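Local coordinates for glycosyltransferase (Streptomyces halstedii, PDB 3WAD), which is a glycosyltransferase of the GT-B fold, built from two Rossmann-like domains, at residues 274-279 / 374-379. Residues are numbered along the deposited sequence; the frame is centred on the assembly and turned at random.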
# COMPACT_ATOMS: atom_id res chain seq x y z
N ALA B 274 -5.41 15.65 -32.46
CA ALA B 274 -5.58 16.93 -31.75
C ALA B 274 -6.64 17.90 -32.34
O ALA B 274 -7.03 18.87 -31.72
CB ALA B 274 -4.22 17.64 -31.59
N ASP B 275 -7.11 17.63 -33.55
CA ASP B 275 -7.97 18.61 -34.23
C ASP B 275 -9.43 18.46 -33.77
O ASP B 275 -10.31 18.05 -34.50
CB ASP B 275 -7.75 18.49 -35.74
CG ASP B 275 -8.51 19.53 -36.55
OD1 ASP B 275 -8.84 20.62 -35.99
OD2 ASP B 275 -8.84 19.20 -37.72
N ILE B 276 -9.67 18.78 -32.50
CA ILE B 276 -10.91 18.50 -31.84
C ILE B 276 -11.17 19.58 -30.81
O ILE B 276 -10.29 20.32 -30.42
CB ILE B 276 -10.81 17.10 -31.08
CG1 ILE B 276 -9.77 17.18 -29.94
CG2 ILE B 276 -10.46 15.97 -32.08
CD1 ILE B 276 -10.20 16.52 -28.68
N ASP B 277 -12.38 19.69 -30.32
CA ASP B 277 -12.65 20.79 -29.41
C ASP B 277 -12.37 20.42 -27.95
O ASP B 277 -13.32 20.30 -27.17
CB ASP B 277 -14.07 21.31 -29.60
CG ASP B 277 -14.22 22.78 -29.17
OD1 ASP B 277 -13.19 23.41 -28.79
OD2 ASP B 277 -15.37 23.28 -29.20
N ALA B 278 -11.08 20.27 -27.60
CA ALA B 278 -10.62 19.86 -26.25
C ALA B 278 -9.11 19.90 -26.13
O ALA B 278 -8.43 19.91 -27.16
CB ALA B 278 -11.14 18.46 -25.91
N ASP B 279 -8.57 19.97 -24.91
CA ASP B 279 -7.13 19.84 -24.69
C ASP B 279 -6.70 18.38 -24.62
O ASP B 279 -7.37 17.57 -24.01
CB ASP B 279 -6.71 20.51 -23.38
CG ASP B 279 -6.90 21.99 -23.40
OD1 ASP B 279 -6.95 22.60 -24.50
OD2 ASP B 279 -7.03 22.54 -22.29
N ASP B 374 -12.20 11.50 -36.23
CA ASP B 374 -13.67 11.48 -36.38
C ASP B 374 -14.32 10.75 -35.23
O ASP B 374 -15.30 11.23 -34.66
CB ASP B 374 -14.09 10.84 -37.70
CG ASP B 374 -13.76 11.72 -38.89
OD1 ASP B 374 -13.47 12.92 -38.66
OD2 ASP B 374 -13.75 11.19 -40.05
N GLN B 375 -13.78 9.59 -34.86
CA GLN B 375 -14.31 8.87 -33.67
C GLN B 375 -14.22 9.73 -32.40
O GLN B 375 -15.19 9.87 -31.64
CB GLN B 375 -13.59 7.54 -33.56
CG GLN B 375 -14.00 6.55 -34.64
CD GLN B 375 -13.41 5.15 -34.40
OE1 GLN B 375 -12.30 5.00 -33.94
NE2 GLN B 375 -14.16 4.14 -34.69
N LEU B 376 -13.06 10.34 -32.17
CA LEU B 376 -12.86 11.18 -31.00
C LEU B 376 -13.85 12.33 -30.95
O LEU B 376 -14.40 12.65 -29.87
CB LEU B 376 -11.42 11.71 -30.91
CG LEU B 376 -11.04 12.38 -29.56
CD1 LEU B 376 -11.43 11.50 -28.39
CD2 LEU B 376 -9.56 12.72 -29.49
N ARG B 377 -14.08 12.96 -32.13
CA ARG B 377 -15.01 14.03 -32.24
C ARG B 377 -16.41 13.54 -31.86
O ARG B 377 -17.13 14.26 -31.19
CB ARG B 377 -14.95 14.63 -33.65
CG ARG B 377 -13.74 15.50 -33.89
CD ARG B 377 -13.95 16.37 -35.13
NE ARG B 377 -12.78 16.46 -36.03
CZ ARG B 377 -12.52 17.51 -36.81
NH1 ARG B 377 -13.28 18.59 -36.78
NH2 ARG B 377 -11.47 17.53 -37.60
N ARG B 378 -16.82 12.34 -32.26
CA ARG B 378 -18.12 11.80 -31.81
C ARG B 378 -18.26 11.59 -30.31
O ARG B 378 -19.27 11.96 -29.69
CB ARG B 378 -18.45 10.52 -32.53
CG ARG B 378 -18.61 10.73 -34.04
CD ARG B 378 -19.16 9.50 -34.64
NE ARG B 378 -20.40 9.15 -33.95
CZ ARG B 378 -20.91 7.92 -33.87
NH1 ARG B 378 -20.29 6.87 -34.39
NH2 ARG B 378 -22.05 7.76 -33.25
N LEU B 379 -17.22 11.02 -29.71
CA LEU B 379 -17.18 10.79 -28.24
C LEU B 379 -17.38 12.07 -27.46
O LEU B 379 -18.11 12.09 -26.44
CB LEU B 379 -15.85 10.16 -27.86
CG LEU B 379 -15.63 8.74 -28.38
CD1 LEU B 379 -14.39 8.17 -27.72
CD2 LEU B 379 -16.85 7.92 -28.08
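Leu-376 is the first residue of 374-379 to meet the loop 274-279, through Ile-276. With CG anti to the backbone N (chi1 -168°), its side chain reaches toward the loop. The CD2 methyl touches CD1 of Ile-276 at 3.9 Å. The two side chains cross at about a right angle. Leu-376 is buried and also packs on Leu-337 of strand 336-338. One residue on, Arg-377 lays its aliphatic stem against the same isoleucine, with CG 3.8 Å from CG2 of Ile-276. The two branches of Ile-276 thus serve two neighbours on the helix. Beyond the stem the arginine chain bends at chi3 and carries its guanidinium over the backbone of Asp-275. The carbonyl O of Asp-275 sits 3.1 Å above the centre of the guanidinium plane, so the N-H groups do not point at it. The carboxylate of Asp-275 approaches as a salt bridge, OD2 to NH2 of Arg-377 at 3.1 Å, but NH2 is doubtfully placed and lies close to NE of Arg-373. The carboxylate and guanidinium planes stand 67° apart. Asp-275 is the centre of an inverse gamma turn, closed by Ile-276 N and Ala-274 O. The contact joins helix 369-381 to the loop between helix 266-274 and strand 279-283 in the C-terminal Rossmann-like half of the GT-B fold. Its chemistry implies an apolar inner seam beside a doubtful ion pair, whose gain is probably modest near the surface.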